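Transcription regulator PadR N-terminal domain-containing protein (Streptococcus mutans, PDB 3L9F) probably regulates transcription as a dimeric DNA-binding protein of the PadR family, and is also able to bind metal ions. Local coordinates at residues 86-91 and 104-109; 39-44 and 76-81; 51-56 and 96-101; 161-166 and 186-191; 151-156 and 196-201. All coordinates share one frame; numbering follows the deposited sequence.

Overall arrangement
Interactions 1, 2 and 3 cluster in the N-terminal PadR-like part, and interactions 4 and 5 lie in the C-terminal pair of long helices. Interaction 2 packs helix 37-44 on helix 74-83. Interaction 1, with its centre about 10 Å away, joins strand 87-92 to strand 100-105, whose start meets the head of helix 52-62 in interaction 3. Farther along the chain, interactions 4 and 5, their centres about 15 Å apart, tie helix 142-172 to helix 178-202; interaction 4 is nearer the turn between them. The centres of interactions 1 and 5 are about 42 Å apart, consistent with a DNA-binding winged-helix unit separate from the helical hairpin. Interactions 2, 4 and 5 also touch the second subunit.

Interaction 1. Residues 86-91 and 104-109; sequences KITKEV and AITESG
Thr88 and Ala104 form a hydrogen-bonded antiparallel pair: Thr88 N donates to Ala104 O at 2.7 Å, in the carbonyl plane, and Ala104 N returns the bond to Thr88 O at 3.0 Å. The tight part of the contact runs from this pair to the junction where the strand gives way to helix 107-118. There Lys86 O takes Thr106 N at 3.0 Å from well above its carbonyl plane, while Gly109 CA adds a CA-H...O contact to the same Lys86 O at 3.3 Å, an approach that the lack of a side chain permits. Thr106 caps the helix: with chi1 at 67°, OG1 sits between its own N and carbonyl carbon, where it accepts from Gly109 N at 3.1 Å and is also hydrogen-bonded to Gly85 O. The outer side is looser. Thr88 CG2 meets Thr106 CG2 obliquely at 3.7 Å near solvent, and the long Lys86 chain reaches Ser108 O through a water that accepts from Lys86 NZ and donates to that carbonyl. Backbone bonds thus hold both strand pair and junction, where Lys86 O and the Thr106 cap join the base of the wing to the start of helix 107-118, while the lysine end is linked through a water.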
# COMPACT_ATOMS: atom_id res chain seq x y z
N LYS A 86 -0.61 26.29 -5.75
CA LYS A 86 -1.67 25.65 -4.96
C LYS A 86 -1.49 25.91 -3.46
O LYS A 86 -2.44 25.79 -2.69
CB LYS A 86 -1.70 24.15 -5.22
CG LYS A 86 -1.76 23.77 -6.68
CD LYS A 86 -2.99 24.36 -7.34
CE LYS A 86 -3.06 23.97 -8.81
NZ LYS A 86 -4.34 24.40 -9.43
N ILE A 87 -0.25 26.21 -3.05
CA ILE A 87 0.04 26.60 -1.67
C ILE A 87 1.08 27.73 -1.67
O ILE A 87 1.78 27.93 -2.67
CB ILE A 87 0.60 25.42 -0.84
CG1 ILE A 87 1.98 25.00 -1.35
CG2 ILE A 87 -0.35 24.24 -0.88
CD1 ILE A 87 2.55 23.79 -0.63
N THR A 88 1.15 28.48 -0.57
CA THR A 88 2.23 29.44 -0.39
C THR A 88 3.17 28.94 0.70
O THR A 88 2.78 28.19 1.58
CB THR A 88 1.72 30.85 -0.01
OG1 THR A 88 1.03 30.80 1.25
CG2 THR A 88 0.79 31.39 -1.08
N LYS A 89 4.43 29.37 0.62
CA LYS A 89 5.42 29.03 1.63
C LYS A 89 6.00 30.30 2.23
O LYS A 89 6.41 31.21 1.50
CB LYS A 89 6.54 28.20 1.03
CG LYS A 89 7.74 28.00 1.95
CD LYS A 89 8.84 27.23 1.23
CE LYS A 89 10.00 26.90 2.15
NZ LYS A 89 11.06 26.10 1.46
N GLU A 90 6.02 30.35 3.55
CA GLU A 90 6.55 31.46 4.29
C GLU A 90 7.73 30.94 5.09
O GLU A 90 7.63 29.90 5.72
CB GLU A 90 5.48 31.98 5.25
CG GLU A 90 5.99 32.90 6.32
CD GLU A 90 4.91 33.33 7.30
OE1 GLU A 90 3.84 32.69 7.38
OE2 GLU A 90 5.17 34.31 8.03
N VAL A 91 8.86 31.64 5.06
CA VAL A 91 10.01 31.22 5.86
C VAL A 91 10.11 32.12 7.09
O VAL A 91 10.31 33.33 6.96
CB VAL A 91 11.31 31.30 5.06
CG1 VAL A 91 12.50 31.02 5.96
CG2 VAL A 91 11.28 30.33 3.90
N ALA A 104 0.52 27.47 3.44
CA ALA A 104 -0.89 27.82 3.45
C ALA A 104 -1.51 27.48 2.11
O ALA A 104 -0.94 27.76 1.06
CB ALA A 104 -1.07 29.30 3.76
N ILE A 105 -2.70 26.89 2.13
CA ILE A 105 -3.39 26.61 0.88
C ILE A 105 -3.83 27.93 0.22
O ILE A 105 -4.08 28.93 0.91
CB ILE A 105 -4.61 25.70 1.12
CG1 ILE A 105 -5.04 25.00 -0.18
CG2 ILE A 105 -5.77 26.48 1.75
CD1 ILE A 105 -6.02 23.85 0.04
N THR A 106 -3.89 27.94 -1.11
CA THR A 106 -4.40 29.10 -1.85
C THR A 106 -5.79 28.78 -2.39
O THR A 106 -6.24 27.65 -2.32
CB THR A 106 -3.51 29.42 -3.07
OG1 THR A 106 -3.62 28.34 -4.01
CG2 THR A 106 -2.06 29.58 -2.65
N GLU A 107 -6.45 29.79 -2.95
CA GLU A 107 -7.76 29.57 -3.57
C GLU A 107 -7.72 28.46 -4.60
O GLU A 107 -8.57 27.57 -4.60
CB GLU A 107 -8.28 30.86 -4.21
CG GLU A 107 -8.87 31.83 -3.20
CD GLU A 107 -9.91 31.16 -2.32
OE1 GLU A 107 -10.83 30.51 -2.87
OE2 GLU A 107 -9.80 31.28 -1.08
N SER A 108 -6.73 28.50 -5.49
CA SER A 108 -6.60 27.47 -6.50
C SER A 108 -6.35 26.12 -5.86
O SER A 108 -6.81 25.10 -6.35
CB SER A 108 -5.50 27.79 -7.51
OG SER A 108 -4.26 27.98 -6.86
N GLY A 109 -5.60 26.11 -4.76
CA GLY A 109 -5.35 24.87 -4.04
C GLY A 109 -6.64 24.28 -3.49
O GLY A 109 -6.84 23.07 -3.53
O HOH W 1 -7.15 24.84 -8.92

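Interaction 2. Residues 39-44 and 76-81; sequences DIILGI and PTLRKL
Ile41 has CG1 beside its backbone N (chi1 -72°), which leaves CG2 beside the carbonyl carbon and spreads the two branches over different residues of helix 74-83. Thr77 is turned likewise, chi1 -62°, with OG1 on the side of its own N, bonded to Met73 O one turn earlier, and CG2 left to face helix 37-44. The tip of Ile41, CD1, therefore lands on Thr77 CG2 at 3.5 Å, the two side chains meeting at a slant. The other Ile41 branch works between two leucines: CG2 touches Leu78 CD2 at 3.8 Å, with those side chains roughly at right angles, and Leu81 CD1 at 3.7 Å. Leu81 is forked, so its second methyl, CD2, is left to face Leu42, whose CG lies 4.2 Å from it. Ile41 is thus the central side chain of the contact, lodged against Thr77 and Leu78 and, one turn on, Leu81. The short helix segments cross at -75° with their axes 10.6 Å apart, a spacing filled by side chains on both sides. Ile87 of the neighbouring strand covers Leu42, Leu78 and Leu81, and Ile55 of helix 52-62 touches Leu78, which places the contact in the core of the winged helix-turn-helix; helix 74-83 occupies the position of the recognition helix in that fold. No hydrogen bond crosses between the segments: the chemistry is methyl against methyl, so shape and burial, not polar pairing, set how helix 74-83 is carried on helix 37-44.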
# COMPACT_ATOMS: atom_id res chain seq x y z
N ASP A 39 -2.41 15.36 -3.15
CA ASP A 39 -3.81 15.45 -2.76
C ASP A 39 -3.96 15.35 -1.25
O ASP A 39 -4.77 16.05 -0.64
CB ASP A 39 -4.63 14.36 -3.45
CG ASP A 39 -4.44 14.36 -4.96
OD1 ASP A 39 -4.76 15.39 -5.59
OD2 ASP A 39 -3.97 13.33 -5.50
N ILE A 40 -3.19 14.47 -0.63
CA ILE A 40 -3.30 14.35 0.81
C ILE A 40 -2.72 15.59 1.50
O ILE A 40 -3.20 16.01 2.56
CB ILE A 40 -2.67 13.06 1.34
CG1 ILE A 40 -2.98 12.91 2.83
CG2 ILE A 40 -1.19 13.06 1.06
CD1 ILE A 40 -2.82 11.49 3.32
N ILE A 41 -1.70 16.20 0.89
CA ILE A 41 -1.13 17.41 1.47
C ILE A 41 -2.12 18.57 1.37
O ILE A 41 -2.28 19.32 2.33
CB ILE A 41 0.24 17.77 0.85
CG1 ILE A 41 1.30 16.78 1.34
CG2 ILE A 41 0.64 19.20 1.23
CD1 ILE A 41 2.54 16.75 0.49
N LEU A 42 -2.80 18.70 0.24
CA LEU A 42 -3.83 19.73 0.13
C LEU A 42 -4.91 19.49 1.16
O LEU A 42 -5.45 20.43 1.75
CB LEU A 42 -4.44 19.76 -1.26
CG LEU A 42 -3.54 20.42 -2.29
CD1 LEU A 42 -4.20 20.32 -3.67
CD2 LEU A 42 -3.29 21.86 -1.89
N GLY A 43 -5.25 18.22 1.37
CA GLY A 43 -6.19 17.86 2.42
C GLY A 43 -5.74 18.33 3.80
O GLY A 43 -6.52 18.92 4.56
N ILE A 44 -4.47 18.06 4.12
CA ILE A 44 -3.91 18.48 5.40
C ILE A 44 -3.95 19.99 5.55
O ILE A 44 -4.22 20.51 6.64
CB ILE A 44 -2.47 17.98 5.56
CG1 ILE A 44 -2.46 16.47 5.80
CG2 ILE A 44 -1.78 18.69 6.71
CD1 ILE A 44 -1.11 15.86 5.69
N PRO A 76 9.67 17.40 -1.79
CA PRO A 76 9.51 17.70 -3.21
C PRO A 76 8.07 18.06 -3.58
O PRO A 76 7.85 18.89 -4.47
CB PRO A 76 9.91 16.39 -3.89
CG PRO A 76 10.87 15.77 -2.93
CD PRO A 76 10.34 16.11 -1.57
N THR A 77 7.10 17.46 -2.91
CA THR A 77 5.70 17.67 -3.26
C THR A 77 5.26 19.06 -2.81
O THR A 77 4.50 19.74 -3.50
CB THR A 77 4.81 16.59 -2.63
OG1 THR A 77 5.20 15.31 -3.14
CG2 THR A 77 3.35 16.84 -2.95
N LEU A 78 5.73 19.47 -1.64
CA LEU A 78 5.49 20.84 -1.18
C LEU A 78 6.09 21.85 -2.16
O LEU A 78 5.48 22.87 -2.48
CB LEU A 78 6.06 21.05 0.22
CG LEU A 78 5.32 20.34 1.36
CD1 LEU A 78 6.17 20.38 2.62
CD2 LEU A 78 3.96 20.99 1.59
N ARG A 79 7.28 21.55 -2.66
CA ARG A 79 7.95 22.43 -3.61
C ARG A 79 7.12 22.60 -4.88
O ARG A 79 6.98 23.72 -5.38
CB ARG A 79 9.36 21.94 -3.94
CG ARG A 79 10.37 22.21 -2.81
CD ARG A 79 11.82 22.12 -3.29
NE ARG A 79 12.21 20.77 -3.67
CZ ARG A 79 12.69 19.86 -2.82
NH1 ARG A 79 12.82 20.16 -1.53
NH2 ARG A 79 13.02 18.65 -3.25
N LYS A 80 6.57 21.51 -5.39
CA LYS A 80 5.77 21.56 -6.62
C LYS A 80 4.42 22.24 -6.41
O LYS A 80 3.97 23.01 -7.25
CB LYS A 80 5.58 20.16 -7.21
CG LYS A 80 4.85 20.18 -8.54
CD LYS A 80 5.18 18.95 -9.38
CE LYS A 80 4.40 18.98 -10.69
NZ LYS A 80 4.42 20.35 -11.28
N LEU A 81 3.78 21.96 -5.28
CA LEU A 81 2.51 22.61 -4.98
C LEU A 81 2.71 24.11 -4.92
O LEU A 81 1.84 24.88 -5.32
CB LEU A 81 1.95 22.10 -3.65
CG LEU A 81 1.29 20.73 -3.69
CD1 LEU A 81 1.07 20.20 -2.28
CD2 LEU A 81 -0.02 20.80 -4.46

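Interaction 3. Residues 51-56 and 96-101; sequences SGYEIN and GRPNKN
Tyr53 extends its ring past Lys100, the ring atom CE2 lying 4.3 Å from Lys100 CG, and brings its hydroxyl end near Pro98, with OH 4.1 Å from Pro98 CB. The tyrosine and proline side chains stand roughly at right angles. A water in the plane of the ring, at its edge, is hydrogen-bonded to Tyr53 OH and donates to Pro98 O, so the phenol reaches the loop backbone at second hand. Another water sits over the centre of one ring face and accepts from Asn101 N and, only weakly, from Tyr53 N. Behind the ring the contact becomes direct. Gly52 N donates to Asn101 O at 2.9 Å, nearly end-on to the carbonyl, and Ser51 CA adds a CA-H...O contact to that oxygen at 3.0 Å. Ser51 also caps helix 52-62: a chi1 of 68° folds OG back over its own backbone, where it accepts from Glu54 N at 3.0 Å. Its CB meanwhile rests 4.1 Å from Lys100 CG. One backbone bond, with a water bridge to the wing loop and a weaker one to the strand, thus links the head of helix 52-62 to the hairpin; the chemistry is polar and hydrated, the direct grip concentrated on a single carbonyl.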
# COMPACT_ATOMS: atom_id res chain seq x y z
N SER A 51 3.24 24.47 9.63
CA SER A 51 4.67 24.33 9.37
C SER A 51 4.96 22.99 8.70
O SER A 51 4.18 22.04 8.80
CB SER A 51 5.46 24.39 10.67
OG SER A 51 5.20 23.24 11.47
N GLY A 52 6.10 22.89 8.03
CA GLY A 52 6.56 21.61 7.52
C GLY A 52 6.64 20.55 8.61
O GLY A 52 6.29 19.38 8.38
N TYR A 53 7.09 20.96 9.79
CA TYR A 53 7.18 20.04 10.92
C TYR A 53 5.81 19.42 11.17
O TYR A 53 5.69 18.21 11.33
CB TYR A 53 7.56 20.77 12.20
CG TYR A 53 8.92 21.41 12.24
CD1 TYR A 53 10.03 20.81 11.68
CD2 TYR A 53 9.10 22.62 12.91
CE1 TYR A 53 11.30 21.40 11.76
CE2 TYR A 53 10.35 23.22 13.00
CZ TYR A 53 11.44 22.61 12.42
OH TYR A 53 12.68 23.22 12.51
N GLU A 54 4.80 20.28 11.26
CA GLU A 54 3.45 19.85 11.60
C GLU A 54 2.84 18.98 10.50
O GLU A 54 2.16 17.98 10.77
CB GLU A 54 2.55 21.07 11.87
CG GLU A 54 1.18 20.67 12.32
CD GLU A 54 0.33 21.86 12.69
OE1 GLU A 54 0.89 22.82 13.27
OE2 GLU A 54 -0.88 21.83 12.42
N ILE A 55 3.08 19.35 9.24
CA ILE A 55 2.56 18.55 8.13
C ILE A 55 3.18 17.16 8.18
O ILE A 55 2.50 16.15 8.03
CB ILE A 55 2.91 19.20 6.78
CG1 ILE A 55 2.10 20.48 6.58
CG2 ILE A 55 2.63 18.22 5.65
CD1 ILE A 55 2.65 21.37 5.47
N ASN A 56 4.49 17.12 8.40
CA ASN A 56 5.18 15.85 8.47
C ASN A 56 4.66 15.02 9.64
O ASN A 56 4.49 13.81 9.52
CB ASN A 56 6.68 16.08 8.59
CG ASN A 56 7.45 14.78 8.66
OD1 ASN A 56 7.57 14.07 7.66
ND2 ASN A 56 7.99 14.47 9.83
N GLY A 96 18.70 32.21 16.79
CA GLY A 96 19.19 31.00 17.44
C GLY A 96 18.37 29.75 17.19
O GLY A 96 18.52 28.77 17.92
N ARG A 97 17.51 29.78 16.18
CA ARG A 97 16.70 28.62 15.81
C ARG A 97 16.76 28.33 14.32
O ARG A 97 16.97 29.24 13.51
CB ARG A 97 15.23 28.86 16.17
CG ARG A 97 15.02 29.32 17.60
CD ARG A 97 13.53 29.46 17.92
NE ARG A 97 13.27 29.90 19.29
CZ ARG A 97 13.19 29.07 20.33
NH1 ARG A 97 13.37 27.77 20.16
NH2 ARG A 97 12.94 29.54 21.54
N PRO A 98 16.53 27.07 13.93
CA PRO A 98 16.46 26.83 12.49
C PRO A 98 15.28 27.61 11.92
O PRO A 98 14.29 27.86 12.63
CB PRO A 98 16.17 25.32 12.38
CG PRO A 98 16.43 24.75 13.72
CD PRO A 98 16.26 25.85 14.72
N ASN A 99 15.39 28.00 10.66
CA ASN A 99 14.25 28.53 9.94
C ASN A 99 13.10 27.52 9.98
O ASN A 99 13.33 26.30 9.98
CB ASN A 99 14.61 28.80 8.49
CG ASN A 99 15.55 29.97 8.34
OD1 ASN A 99 15.85 30.67 9.30
ND2 ASN A 99 16.00 30.21 7.11
N LYS A 100 11.89 28.05 10.01
CA LYS A 100 10.66 27.26 10.04
C LYS A 100 9.85 27.63 8.80
O LYS A 100 9.65 28.81 8.52
CB LYS A 100 9.88 27.63 11.31
CG LYS A 100 8.59 26.88 11.53
CD LYS A 100 8.00 27.20 12.91
CE LYS A 100 7.93 28.69 13.15
NZ LYS A 100 7.46 29.01 14.52
N ASN A 101 9.38 26.64 8.05
CA ASN A 101 8.55 26.92 6.88
C ASN A 101 7.07 26.76 7.19
O ASN A 101 6.64 25.72 7.67
CB ASN A 101 8.95 26.04 5.72
CG ASN A 101 10.40 26.20 5.35
OD1 ASN A 101 10.95 27.29 5.45
ND2 ASN A 101 11.04 25.11 4.95
O HOH W 2 9.06 23.63 9.15
O HOH W 3 12.60 25.87 13.63

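Interaction 4. Residues 161-166 and 186-191; sequences KRLSEN and YGLAQY
Leu163 packs against Leu188 across the two long helices, with Ser164 OG beside the same Leu188 methyl, and a walk along helix segment 161-166 reaches them in turn. Lys161, on the outer side, forms a salt bridge with Glu165 one turn on. Arg162 follows, bonded to Glu158 and, through NH1, to Ser64 OG. Leu163 then turns inward: with CG anti to the backbone N (chi1 178°), it pushes CD2 against the opposite helix, 3.8 Å from Leu188 N and 3.9 Å from Gly187 C. The bare backbone of Gly187 leaves the place that this methyl takes. CD2 also meets Leu188 CD2 at 3.8 Å, the two leucines passing at a slant, and approaches Tyr191 CE2 at 4.0 Å. Ser164 comes next. Its OG lies 3.6 Å from Leu188 CD2, yet its hydrogen bond goes to Ile160 O within its own helix, so a methyl flanks a hydroxyl that is already engaged. Tyr65 covers both Leu163 and Tyr191, and the Tyr191 side chain is about 6 Å from that of Asp68, a magnesium ligand seen for this protein though no metal is bound to this chain. The segment axes lie 10.2 Å apart and run 157° to each other, the geometry of an antiparallel helical hairpin, here the C-terminal module whose helix 178-202 packs on the second subunit, as in PadR-family dimers.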
# COMPACT_ATOMS: atom_id res chain seq x y z
N LYS A 161 -1.40 0.88 18.41
CA LYS A 161 -1.18 1.79 19.55
C LYS A 161 -1.30 3.25 19.11
O LYS A 161 -2.01 4.05 19.74
CB LYS A 161 0.19 1.52 20.17
CG LYS A 161 0.58 2.47 21.30
CD LYS A 161 1.96 2.14 21.86
CE LYS A 161 2.34 3.05 23.02
NZ LYS A 161 2.52 4.46 22.59
N ARG A 162 -0.62 3.59 18.03
CA ARG A 162 -0.62 4.94 17.50
C ARG A 162 -2.00 5.38 17.01
O ARG A 162 -2.46 6.49 17.32
CB ARG A 162 0.42 5.06 16.38
CG ARG A 162 0.63 6.48 15.87
CD ARG A 162 2.10 6.72 15.54
NE ARG A 162 2.67 5.60 14.81
CZ ARG A 162 2.54 5.42 13.50
NH1 ARG A 162 1.87 6.31 12.78
NH2 ARG A 162 3.08 4.36 12.91
N LEU A 163 -2.67 4.51 16.26
CA LEU A 163 -3.99 4.84 15.75
C LEU A 163 -4.99 4.93 16.90
O LEU A 163 -5.83 5.83 16.93
CB LEU A 163 -4.43 3.82 14.71
CG LEU A 163 -5.81 4.01 14.13
CD1 LEU A 163 -5.98 5.43 13.58
CD2 LEU A 163 -6.04 2.97 13.03
N SER A 164 -4.87 4.02 17.86
CA SER A 164 -5.74 4.05 19.03
C SER A 164 -5.57 5.34 19.84
O SER A 164 -6.56 5.93 20.30
CB SER A 164 -5.49 2.83 19.92
OG SER A 164 -5.97 1.66 19.28
N GLU A 165 -4.33 5.77 20.00
CA GLU A 165 -4.03 7.00 20.74
C GLU A 165 -4.57 8.25 20.02
O GLU A 165 -5.09 9.16 20.66
CB GLU A 165 -2.54 7.12 21.03
CG GLU A 165 -2.03 6.05 22.01
CD GLU A 165 -0.53 6.15 22.29
OE1 GLU A 165 0.17 6.92 21.60
OE2 GLU A 165 -0.05 5.44 23.21
N ASN A 166 -4.46 8.29 18.70
CA ASN A 166 -5.05 9.40 17.96
C ASN A 166 -6.58 9.39 18.01
O ASN A 166 -7.22 10.43 18.10
CB ASN A 166 -4.52 9.44 16.51
CG ASN A 166 -3.14 10.05 16.42
OD1 ASN A 166 -2.91 11.16 16.91
ND2 ASN A 166 -2.21 9.33 15.80
N TYR A 186 -12.04 1.00 10.50
CA TYR A 186 -11.53 0.22 9.37
C TYR A 186 -10.05 -0.08 9.57
O TYR A 186 -9.64 -1.24 9.46
CB TYR A 186 -11.75 1.05 8.11
CG TYR A 186 -11.34 0.49 6.75
CD1 TYR A 186 -10.01 0.22 6.46
CD2 TYR A 186 -12.28 0.35 5.74
CE1 TYR A 186 -9.63 -0.23 5.20
CE2 TYR A 186 -11.92 -0.10 4.48
CZ TYR A 186 -10.59 -0.38 4.21
OH TYR A 186 -10.24 -0.81 2.95
N GLY A 187 -9.27 0.95 9.88
CA GLY A 187 -7.84 0.77 10.09
C GLY A 187 -7.52 -0.19 11.22
O GLY A 187 -6.65 -1.06 11.08
N LEU A 188 -8.21 -0.06 12.35
CA LEU A 188 -7.95 -0.95 13.48
C LEU A 188 -8.27 -2.41 13.14
O LEU A 188 -7.51 -3.33 13.46
CB LEU A 188 -8.74 -0.50 14.71
CG LEU A 188 -8.23 0.80 15.35
CD1 LEU A 188 -9.20 1.29 16.43
CD2 LEU A 188 -6.82 0.61 15.91
N ALA A 189 -9.41 -2.61 12.49
CA ALA A 189 -9.84 -3.94 12.09
C ALA A 189 -8.79 -4.57 11.17
O ALA A 189 -8.46 -5.75 11.30
CB ALA A 189 -11.20 -3.86 11.39
N GLN A 190 -8.26 -3.78 10.25
CA GLN A 190 -7.23 -4.24 9.34
C GLN A 190 -6.01 -4.72 10.13
O GLN A 190 -5.52 -5.84 9.94
CB GLN A 190 -6.83 -3.09 8.42
CG GLN A 190 -6.09 -3.50 7.19
CD GLN A 190 -6.28 -2.48 6.09
OE1 GLN A 190 -6.12 -1.28 6.31
NE2 GLN A 190 -6.63 -2.95 4.90
N TYR A 191 -5.53 -3.87 11.02
CA TYR A 191 -4.34 -4.19 11.80
C TYR A 191 -4.56 -5.39 12.70
O TYR A 191 -3.73 -6.29 12.78
CB TYR A 191 -3.95 -2.99 12.67
CG TYR A 191 -3.42 -1.82 11.89
CD1 TYR A 191 -2.67 -2.00 10.75
CD2 TYR A 191 -3.66 -0.52 12.33
CE1 TYR A 191 -2.17 -0.92 10.05
CE2 TYR A 191 -3.17 0.57 11.63
CZ TYR A 191 -2.43 0.36 10.49
OH TYR A 191 -1.93 1.42 9.78

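Interaction 5. Residues 151-156 and 196-201; sequences EEIERK and KVLEEE
Ile153 and Leu198 lie alongside each other, pointing opposite ways rather than meeting end to end, so that Ile153 CG1 rests 3.7 Å from Leu198 CB. The isoleucine continues beyond: its CD1 goes on to touch Glu199 CG at 4.0 Å, an aliphatic contact with a residue whose carboxylate is paired with Lys195. Leu198 in turn has CG beside its own backbone N (chi1 -63°) and sends CD1 across to Glu152, lying obliquely against CG at a close 3.4 Å. Glu152 itself is bent at its second torsion, chi2 79°, which presents the methylene to the leucine and turns the carboxylate along its own helix toward Arg155 and Lys156. There it is gripped from two sides. Arg155 comes side-on, with NE and NH2 both bonded to Glu152 OE1, the shorter from NH2 at 2.7 Å, and the oxygen near the guanidinium plane. Lys156 NZ takes the other oxygen, OE2, at 3.0 Å. Tyr186 OH of the second subunit hydrogen-bonds to both Glu152 OE2 and Lys156 NZ, and the Tyr186 side chain of that subunit also packs on Leu198. Phe130 of helix 129-135 lies against Glu152 and Leu198 as well. The segments run antiparallel at 147°, with axes 9.8 Å apart. Apolar contact thus holds the two helices together at the end away from their turn, whereas the buried carboxylate is joined to the partner chain and paired with Arg155 and Lys156, which would probably offset its charge and favour its ionised form; the chemistry links hairpin packing directly to the dimer interface.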
# COMPACT_ATOMS: atom_id res chain seq x y z
N GLU A 151 8.51 -9.81 14.17
CA GLU A 151 8.81 -8.42 13.86
C GLU A 151 7.61 -7.73 13.22
O GLU A 151 7.34 -6.56 13.48
CB GLU A 151 10.08 -8.32 13.03
CG GLU A 151 11.29 -8.85 13.78
CD GLU A 151 12.61 -8.56 13.10
OE1 GLU A 151 12.60 -7.91 12.03
OE2 GLU A 151 13.66 -8.97 13.64
N GLU A 152 6.88 -8.47 12.39
CA GLU A 152 5.68 -7.91 11.78
C GLU A 152 4.58 -7.72 12.81
O GLU A 152 3.85 -6.73 12.78
CB GLU A 152 5.17 -8.78 10.63
CG GLU A 152 3.81 -8.36 10.09
CD GLU A 152 3.89 -7.17 9.14
OE1 GLU A 152 4.99 -6.63 8.93
OE2 GLU A 152 2.83 -6.79 8.60
N ILE A 153 4.45 -8.68 13.73
CA ILE A 153 3.46 -8.53 14.80
C ILE A 153 3.75 -7.24 15.58
O ILE A 153 2.83 -6.47 15.90
CB ILE A 153 3.43 -9.74 15.76
CG1 ILE A 153 2.85 -10.96 15.05
CG2 ILE A 153 2.58 -9.44 17.00
CD1 ILE A 153 2.94 -12.23 15.87
N GLU A 154 5.02 -7.00 15.88
CA GLU A 154 5.41 -5.78 16.60
C GLU A 154 5.07 -4.52 15.80
O GLU A 154 4.65 -3.51 16.37
CB GLU A 154 6.89 -5.81 16.96
CG GLU A 154 7.23 -6.91 17.94
CD GLU A 154 8.72 -7.09 18.13
OE1 GLU A 154 9.50 -6.31 17.54
OE2 GLU A 154 9.12 -8.03 18.86
N ARG A 155 5.24 -4.58 14.49
CA ARG A 155 4.90 -3.43 13.66
C ARG A 155 3.41 -3.14 13.73
O ARG A 155 3.00 -1.98 13.83
CB ARG A 155 5.37 -3.62 12.22
CG ARG A 155 6.86 -3.36 12.04
CD ARG A 155 7.25 -3.27 10.57
NE ARG A 155 7.06 -4.55 9.89
CZ ARG A 155 8.00 -5.47 9.76
NH1 ARG A 155 9.22 -5.26 10.25
NH2 ARG A 155 7.73 -6.61 9.13
N LYS A 156 2.60 -4.20 13.71
CA LYS A 156 1.16 -4.03 13.79
C LYS A 156 0.78 -3.47 15.16
O LYS A 156 -0.12 -2.65 15.27
CB LYS A 156 0.42 -5.35 13.55
CG LYS A 156 0.64 -5.94 12.15
CD LYS A 156 -0.01 -5.06 11.08
CE LYS A 156 -0.00 -5.75 9.73
NZ LYS A 156 0.23 -7.21 9.93
N LYS A 196 -3.71 -10.96 14.27
CA LYS A 196 -4.29 -12.20 14.77
C LYS A 196 -3.89 -13.43 13.96
O LYS A 196 -3.57 -14.49 14.52
CB LYS A 196 -5.81 -12.08 14.82
CG LYS A 196 -6.51 -13.28 15.42
CD LYS A 196 -7.74 -12.86 16.21
CE LYS A 196 -8.32 -14.05 16.96
NZ LYS A 196 -7.28 -14.83 17.70
N VAL A 197 -3.89 -13.30 12.64
CA VAL A 197 -3.47 -14.40 11.77
C VAL A 197 -2.05 -14.83 12.10
O VAL A 197 -1.75 -16.02 12.21
CB VAL A 197 -3.56 -14.01 10.28
CG1 VAL A 197 -2.76 -14.98 9.44
CG2 VAL A 197 -5.01 -13.96 9.83
N LEU A 198 -1.17 -13.85 12.30
CA LEU A 198 0.22 -14.15 12.61
C LEU A 198 0.35 -14.77 14.00
O LEU A 198 1.11 -15.71 14.20
CB LEU A 198 1.06 -12.89 12.48
CG LEU A 198 1.09 -12.31 11.07
CD1 LEU A 198 1.98 -11.08 11.04
CD2 LEU A 198 1.57 -13.36 10.07
N GLU A 199 -0.39 -14.24 14.97
CA GLU A 199 -0.39 -14.81 16.31
C GLU A 199 -0.85 -16.26 16.28
O GLU A 199 -0.24 -17.13 16.90
CB GLU A 199 -1.27 -13.98 17.25
CG GLU A 199 -0.67 -12.61 17.54
CD GLU A 199 -1.56 -11.74 18.40
OE1 GLU A 199 -2.79 -12.00 18.46
OE2 GLU A 199 -1.02 -10.79 19.02
N GLU A 200 -1.92 -16.52 15.53
CA GLU A 200 -2.44 -17.88 15.40
C GLU A 200 -1.41 -18.79 14.75
O GLU A 200 -1.31 -19.97 15.09
CB GLU A 200 -3.76 -17.89 14.63
CG GLU A 200 -4.92 -17.26 15.39
CD GLU A 200 -6.14 -17.03 14.51
OE1 GLU A 200 -6.00 -17.03 13.27
OE2 GLU A 200 -7.24 -16.83 15.06
N GLU A 201 -0.64 -18.25 13.81
CA GLU A 201 0.43 -19.02 13.19
C GLU A 201 1.50 -19.40 14.20
O GLU A 201 1.94 -20.54 14.26
CB GLU A 201 1.07 -18.26 12.03
CG GLU A 201 2.26 -18.97 11.40
CD GLU A 201 1.89 -20.33 10.85
OE1 GLU A 201 0.72 -20.50 10.42
OE2 GLU A 201 2.77 -21.22 10.84